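PDB 4DGH: sulfate permease family protein from Vibrio cholerae, which probably carries anions such as sulfate across the membrane, and is represented here by its STAS domain. Local coordinates for residues 117-120 with 121-125; 39-42 with 43-47; 95-99 with 100-104. One frame throughout, in Å; residues are numbered along the deposited sequence.

Along the chain the order is interaction 2, then interaction 3, then interaction 1, and each is a local contact within a few turns of backbone. Interaction 2 lies at the C-terminal end of helix 32-44, the crossover between strands 21-25 and 51-55. Interaction 3 is the break between helices 91-99 and 102-106, and interaction 1 runs within helix 115-128. The centres are 22 to 26 Å apart and none of the contacts touches another, their nearest atoms being about 12 or 13 Å apart. They thus mark separate helical parts of the STAS domain around its parallel sheet. Interactions 2 and 3 also meet neighbouring subunits of the assembly, each a different one.

Interaction 1: 117-120 with 121-125; sequences GALS and AALTE
G117 and A121, like L119 and L123, are joined by ordinary alpha-helical bonds: A121 N donates to G117 O at 2.9 Å and L123 N to L119 O at 2.9 Å, with A122 N reaching A118 O in the same way. The stretch from 117 to 125 is therefore unbroken helix. The exception to the routine pattern is the S120 carbonyl, which takes two donors from one residue. T124 N bonds to S120 O at 3.0 Å, and T124 OG1 donates to the same S120 O, again at 3.0 Å, from 39° above the carbonyl plane. This works because OG1 sits beside the backbone N of T124 (chi1 -67°), which swings the hydroxyl back over the preceding turn and ties it to the main chain.

The apolar pair is L119 with L123. With its CG trans to the backbone N (chi1 171°), L119 brings CG to 3.9 Å from L123 CD1, while L123 CG rests 3.2 Å from L119 O, a tight approach. The two leucines, four residues apart, cross at an angle, L119 CG and CD1 against L123 CD1.

Helix 115-128 is the C-terminal helix of this STAS-domain construct, packed against helix 3-11 and the sheet. The leucines face helix 3-11, where L119 meets M5 and L123 meets L9, and both also touch L21 of strand 21-25. A118 and A122 lie against strand 51-55, on I53 and I51.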
loop_
_atom_site.group_PDB
_atom_site.type_symbol
_atom_site.label_atom_id
_atom_site.label_comp_id
_atom_site.label_asym_id
_atom_site.label_seq_id
_atom_site.Cartn_x
_atom_site.Cartn_y
_atom_site.Cartn_z
ATOM N N GLY A 117 24.373 -14.581 0.886
ATOM C CA GLY A 117 24.730 -15.948 0.441
ATOM C C GLY A 117 23.764 -16.514 -0.646
ATOM O O GLY A 117 24.193 -17.276 -1.552
ATOM N N ALA A 118 22.482 -16.138 -0.593
ATOM C CA ALA A 118 21.540 -16.535 -1.699
ATOM C C ALA A 118 21.943 -15.902 -3.029
ATOM O O ALA A 118 21.923 -16.566 -4.073
ATOM C CB ALA A 118 20.092 -16.070 -1.307
ATOM N N LEU A 119 22.356 -14.615 -2.975
ATOM C CA LEU A 119 22.728 -13.854 -4.173
ATOM C C LEU A 119 24.008 -14.438 -4.770
ATOM O O LEU A 119 24.081 -14.684 -5.987
ATOM C CB LEU A 119 22.916 -12.339 -3.831
ATOM C CG LEU A 119 23.526 -11.436 -4.984
ATOM C CD1 LEU A 119 22.501 -11.512 -6.107
ATOM C CD2 LEU A 119 23.592 -10.003 -4.508
ATOM N N SER A 120 25.005 -14.667 -3.921
ATOM C CA SER A 120 26.242 -15.358 -4.325
ATOM C C SER A 120 25.951 -16.729 -4.984
ATOM O O SER A 120 26.397 -17.049 -6.133
ATOM C CB SER A 120 27.187 -15.459 -3.082
ATOM O OG SER A 120 28.221 -16.388 -3.401
ATOM N N ALA A 121 25.150 -17.555 -4.313
ATOM C CA ALA A 121 24.790 -18.844 -4.914
ATOM C C ALA A 121 24.066 -18.725 -6.251
ATOM O O ALA A 121 24.313 -19.534 -7.167
ATOM C CB ALA A 121 23.978 -19.699 -3.981
ATOM N N ALA A 122 23.188 -17.752 -6.385
ATOM C CA ALA A 122 22.412 -17.636 -7.629
ATOM C C ALA A 122 23.321 -17.186 -8.763
ATOM O O ALA A 122 23.254 -17.707 -9.919
ATOM C CB ALA A 122 21.311 -16.568 -7.485
ATOM N N LEU A 123 24.158 -16.214 -8.465
ATOM C CA LEU A 123 25.047 -15.656 -9.532
ATOM C C LEU A 123 26.013 -16.757 -9.968
ATOM O O LEU A 123 26.327 -16.887 -11.166
ATOM C CB LEU A 123 25.824 -14.457 -9.047
ATOM C CG LEU A 123 25.011 -13.181 -8.702
ATOM C CD1 LEU A 123 25.893 -12.147 -7.965
ATOM C CD2 LEU A 123 24.472 -12.667 -10.020
ATOM N N THR A 124 26.441 -17.591 -9.033
ATOM C CA THR A 124 27.306 -18.728 -9.379
ATOM C C THR A 124 26.594 -19.773 -10.254
ATOM O O THR A 124 27.184 -20.291 -11.224
ATOM C CB THR A 124 27.775 -19.420 -8.095
ATOM O OG1 THR A 124 28.638 -18.514 -7.391
ATOM C CG2 THR A 124 28.575 -20.741 -8.398
ATOM N N GLU A 125 25.350 -20.100 -9.907
ATOM C CA GLU A 125 24.547 -21.021 -10.709
ATOM C C GLU A 125 24.244 -20.482 -12.122
ATOM O O GLU A 125 24.321 -21.208 -13.122
ATOM C CB GLU A 125 23.248 -21.376 -9.998
ATOM C CG GLU A 125 22.282 -22.151 -10.881
ATOM C CD GLU A 125 21.212 -22.896 -10.072
ATOM O OE1 GLU A 125 21.129 -22.735 -8.810
ATOM O OE2 GLU A 125 20.439 -23.651 -10.698
#

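Interaction 2: 39-42 with 43-47; sequences ERVM and GSIQE
The peptide carbonyl of V41 is the flat group at the heart of this contact, and two backbone N-H groups from the following turn share its oxygen. I45 N comes in nearly along the C=O axis, 3.0 Å from V41 O. S44 N, also 3.0 Å from V41 O, stands over the plane instead, 69° out of it. The pair closes the C-terminal end of helix 32-44, the connecting helix of the beta-alpha-beta crossover between strands 21-25 and 51-55 in this STAS domain. Two residues earlier, G43 N still bonds to E39 O at 3.1 Å in the alpha-helical way, but the bond from S44 N to R40 O is weak. S44 N is thus shared between R40 O and V41 O, while I45 N makes a last alpha-helical bond; I45 is itself the first residue to leave helical backbone angles.

The side chain of I45 folds back over this last turn. Its CG1 takes the crowded position between backbone N and carbonyl carbon (chi1 62°), which brings CG1 and CG2 both against V41 O, with CG2 3.4 Å from that oxygen. CG2 also meets V41 CG1 at 4.0 Å, the two side chains crossing at a slant.

Beyond the contact, R80 donates NH1 to I45 O, and weaker bonds from R80 reach M42 O and Q46 O, so one guanidinium gathers the carbonyls where the helix ends. The second subunit packs here too: its F32 lies on V41 and its Q68 on I45. M42, a selenomethionine, is buried against F77 of helix 64-78. Bent at chi2 (73°) and again at chi3, its chain carries SE to 4.1 Å from I45 CD1.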
loop_
_atom_site.group_PDB
_atom_site.type_symbol
_atom_site.label_atom_id
_atom_site.label_comp_id
_atom_site.label_asym_id
_atom_site.label_seq_id
_atom_site.Cartn_x
_atom_site.Cartn_y
_atom_site.Cartn_z
ATOM N N GLU A 39 2.583 -12.364 -7.799
ATOM C CA GLU A 39 2.133 -13.576 -8.400
ATOM C C GLU A 39 1.458 -13.235 -9.744
ATOM O O GLU A 39 1.722 -13.853 -10.769
ATOM C CB GLU A 39 1.161 -14.169 -7.372
ATOM C CG GLU A 39 0.806 -15.617 -7.584
ATOM C CD GLU A 39 -0.030 -16.205 -6.425
ATOM O OE1 GLU A 39 0.042 -15.687 -5.281
ATOM O OE2 GLU A 39 -0.770 -17.198 -6.683
ATOM N N ARG A 40 0.610 -12.196 -9.749
ATOM C CA ARG A 40 -0.021 -11.727 -10.983
ATOM C C ARG A 40 0.979 -11.259 -12.016
ATOM O O ARG A 40 0.910 -11.653 -13.134
ATOM C CB ARG A 40 -1.131 -10.700 -10.666
ATOM C CG ARG A 40 -1.842 -10.071 -11.877
ATOM C CD ARG A 40 -3.143 -9.311 -11.491
ATOM N NE ARG A 40 -2.973 -8.336 -10.396
ATOM C CZ ARG A 40 -3.411 -8.524 -9.139
ATOM N NH1 ARG A 40 -4.065 -9.664 -8.824
ATOM N NH2 ARG A 40 -3.183 -7.590 -8.195
ATOM N N VAL A 41 1.985 -10.509 -11.623
ATOM C CA VAL A 41 2.992 -10.015 -12.541
ATOM C C VAL A 41 3.764 -11.190 -13.157
ATOM O O VAL A 41 3.992 -11.236 -14.367
ATOM C CB VAL A 41 4.033 -9.175 -11.776
ATOM C CG1 VAL A 41 5.223 -8.867 -12.696
ATOM C CG2 VAL A 41 3.428 -7.869 -11.270
HETATM N N MSE A 42 4.165 -12.123 -12.311
HETATM C CA MSE A 42 5.007 -13.219 -12.798
HETATM C C MSE A 42 4.211 -14.056 -13.794
HETATM O O MSE A 42 4.776 -14.662 -14.719
HETATM C CB MSE A 42 5.455 -14.064 -11.589
HETATM C CG MSE A 42 6.572 -14.994 -12.016
HETATM SE SE MSE A 42 8.208 -13.882 -12.259
HETATM C CE MSE A 42 9.220 -13.790 -10.578
ATOM N N GLY A 43 2.919 -14.156 -13.564
ATOM C CA GLY A 43 2.011 -14.876 -14.494
ATOM C C GLY A 43 1.778 -14.162 -15.809
ATOM O O GLY A 43 1.521 -14.816 -16.856
ATOM N N SER A 44 1.855 -12.834 -15.798
ATOM C CA SER A 44 1.458 -12.049 -17.002
ATOM C C SER A 44 2.611 -11.652 -17.906
ATOM O O SER A 44 2.447 -11.492 -19.135
ATOM C CB SER A 44 0.551 -10.844 -16.646
ATOM O OG SER A 44 1.320 -9.752 -16.167
ATOM N N ILE A 45 3.781 -11.487 -17.336
ATOM C CA ILE A 45 4.933 -11.141 -18.158
ATOM C C ILE A 45 5.338 -12.288 -19.081
ATOM O O ILE A 45 5.092 -13.468 -18.795
ATOM C CB ILE A 45 6.163 -10.717 -17.343
ATOM C CG1 ILE A 45 6.602 -11.901 -16.452
ATOM C CG2 ILE A 45 5.843 -9.400 -16.626
ATOM C CD1 ILE A 45 7.874 -11.657 -15.632
ATOM N N GLN A 46 5.982 -11.885 -20.159
ATOM C CA GLN A 46 6.299 -12.751 -21.264
ATOM C C GLN A 46 7.503 -13.606 -20.893
ATOM O O GLN A 46 7.488 -14.824 -21.070
ATOM C CB GLN A 46 6.605 -11.922 -22.535
ATOM C CG GLN A 46 6.648 -12.785 -23.814
ATOM C CD GLN A 46 5.420 -13.723 -23.965
ATOM O OE1 GLN A 46 4.239 -13.331 -23.745
ATOM N NE2 GLN A 46 5.697 -14.975 -24.324
ATOM N N GLU A 47 8.543 -12.967 -20.377
ATOM C CA GLU A 47 9.746 -13.652 -19.995
ATOM C C GLU A 47 9.862 -13.680 -18.503
ATOM O O GLU A 47 9.601 -12.646 -17.818
ATOM C CB GLU A 47 10.936 -12.906 -20.452
ATOM C CG GLU A 47 11.268 -13.171 -21.878
ATOM C CD GLU A 47 12.432 -12.322 -22.236
ATOM O OE1 GLU A 47 13.449 -12.426 -21.501
ATOM O OE2 GLU A 47 12.286 -11.533 -23.198
#

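Interaction 3: 95-99 with 100-104; sequences QKLVK and AGIVK
V98 and V103 lie side by side and point the same way, their CG2 methyls 3.8 Å apart. L97 adds to the same apolar patch from its root, with CB 4.0 Å from V103 CG2. Its other end works in a different direction: CG is trans to its own carbonyl carbon (chi1 -68°), which sends CD2 over I102, 4.0 Å from I102 CB. L97 thus touches the first two residues of helix 102-106, I102 with its tip and V103 with its base. Behind it, L97 meets L70 of helix 64-78, and I102 meets I74 of the same helix.

What brings the two helices together is a Schellman motif at the end of helix 91-99. G101 has positive phi (86°), a value at which a CB would press on the carbonyl oxygen of A100, and it doubles as N-cap residue of helix 102-106. G101 N reaches back to V98 O at 3.0 Å. The partner bond, I102 N to L97 O, is weak, but V103 N adds a straighter one to the same L97 O at 3.2 Å, from 51° above the carbonyl plane.

Water continues the link outward: it donates to V98 O at 2.8 Å and accepts from K104 N at 3.0 Å, bridging the end of one helix to the first turn of the next. The two lysine ammonium groups have partners beyond the segments. K96 NZ bonds to M62 O and to L17 O of the third subunit, and K99 NZ to T16 OG1 of that same subunit.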
loop_
_atom_site.group_PDB
_atom_site.type_symbol
_atom_site.label_atom_id
_atom_site.label_comp_id
_atom_site.label_asym_id
_atom_site.label_seq_id
_atom_site.Cartn_x
_atom_site.Cartn_y
_atom_site.Cartn_z
ATOM N N GLN A 95 12.202 -21.908 11.725
ATOM C CA GLN A 95 11.539 -23.164 12.258
ATOM C C GLN A 95 10.177 -23.376 11.637
ATOM O O GLN A 95 9.845 -24.503 11.318
ATOM C CB GLN A 95 11.373 -23.194 13.797
ATOM C CG GLN A 95 12.620 -22.727 14.559
ATOM C CD GLN A 95 12.403 -22.463 16.076
ATOM O OE1 GLN A 95 12.673 -21.352 16.596
ATOM N NE2 GLN A 95 11.971 -23.487 16.787
ATOM N N LYS A 96 9.385 -22.301 11.493
ATOM C CA LYS A 96 8.046 -22.430 10.898
ATOM C C LYS A 96 8.130 -22.907 9.450
ATOM O O LYS A 96 7.321 -23.708 9.015
ATOM C CB LYS A 96 7.297 -21.091 10.878
ATOM C CG LYS A 96 6.168 -20.937 11.791
ATOM C CD LYS A 96 4.879 -21.321 11.147
ATOM C CE LYS A 96 4.018 -21.594 12.332
ATOM N NZ LYS A 96 3.478 -20.326 12.830
ATOM N N LEU A 97 9.089 -22.377 8.677
ATOM C CA LEU A 97 9.227 -22.747 7.282
ATOM C C LEU A 97 9.483 -24.309 7.140
ATOM O O LEU A 97 8.997 -24.940 6.198
ATOM C CB LEU A 97 10.396 -21.994 6.648
ATOM C CG LEU A 97 10.162 -20.423 6.513
ATOM C CD1 LEU A 97 11.323 -19.869 5.707
ATOM C CD2 LEU A 97 8.843 -20.128 5.827
ATOM N N VAL A 98 10.260 -24.855 8.074
ATOM C CA VAL A 98 10.555 -26.306 8.089
ATOM C C VAL A 98 9.255 -27.049 8.463
ATOM O O VAL A 98 8.731 -27.837 7.667
ATOM C CB VAL A 98 11.665 -26.645 9.098
ATOM C CG1 VAL A 98 11.806 -28.196 9.272
ATOM C CG2 VAL A 98 12.993 -26.048 8.621
ATOM N N LYS A 99 8.670 -26.689 9.590
ATOM C CA LYS A 99 7.479 -27.404 10.062
ATOM C C LYS A 99 6.310 -27.354 9.079
ATOM O O LYS A 99 5.555 -28.313 8.994
ATOM C CB LYS A 99 6.988 -26.873 11.429
ATOM C CG LYS A 99 8.064 -26.717 12.529
ATOM C CD LYS A 99 7.460 -26.609 13.951
ATOM C CE LYS A 99 6.202 -25.694 14.038
ATOM N NZ LYS A 99 6.459 -24.220 14.175
ATOM N N ALA A 100 6.159 -26.244 8.348
ATOM C CA ALA A 100 5.076 -26.085 7.409
ATOM C C ALA A 100 5.280 -26.703 6.053
ATOM O O ALA A 100 4.319 -26.760 5.272
ATOM C CB ALA A 100 4.744 -24.613 7.246
ATOM N N GLY A 101 6.473 -27.227 5.770
ATOM C CA GLY A 101 6.747 -27.788 4.456
ATOM C C GLY A 101 7.224 -26.782 3.392
ATOM O O GLY A 101 7.289 -27.115 2.192
ATOM N N ILE A 102 7.541 -25.552 3.787
ATOM C CA ILE A 102 8.041 -24.585 2.768
ATOM C C ILE A 102 9.453 -25.009 2.356
ATOM O O ILE A 102 9.833 -24.941 1.177
ATOM C CB ILE A 102 7.986 -23.121 3.246
ATOM C CG1 ILE A 102 6.513 -22.697 3.553
ATOM C CG2 ILE A 102 8.605 -22.188 2.206
ATOM C CD1 ILE A 102 5.583 -22.875 2.360
ATOM N N VAL A 103 10.238 -25.476 3.322
ATOM C CA VAL A 103 11.637 -25.845 3.006
ATOM C C VAL A 103 11.610 -27.025 2.034
ATOM O O VAL A 103 12.330 -27.008 1.054
ATOM C CB VAL A 103 12.463 -26.139 4.275
ATOM C CG1 VAL A 103 13.802 -26.808 3.930
ATOM C CG2 VAL A 103 12.665 -24.855 5.074
ATOM N N LYS A 104 10.756 -28.005 2.303
ATOM C CA LYS A 104 10.509 -29.128 1.386
ATOM C C LYS A 104 10.234 -28.610 0.025
ATOM O O LYS A 104 10.867 -29.031 -0.925
ATOM C CB LYS A 104 9.301 -29.992 1.836
ATOM C CG LYS A 104 8.979 -31.110 0.847
ATOM C CD LYS A 104 7.552 -31.615 1.005
ATOM C CE LYS A 104 7.314 -32.748 0.022
ATOM N NZ LYS A 104 6.178 -33.563 0.508
HETATM O O HOH W 1 9.850 -28.460 5.169
#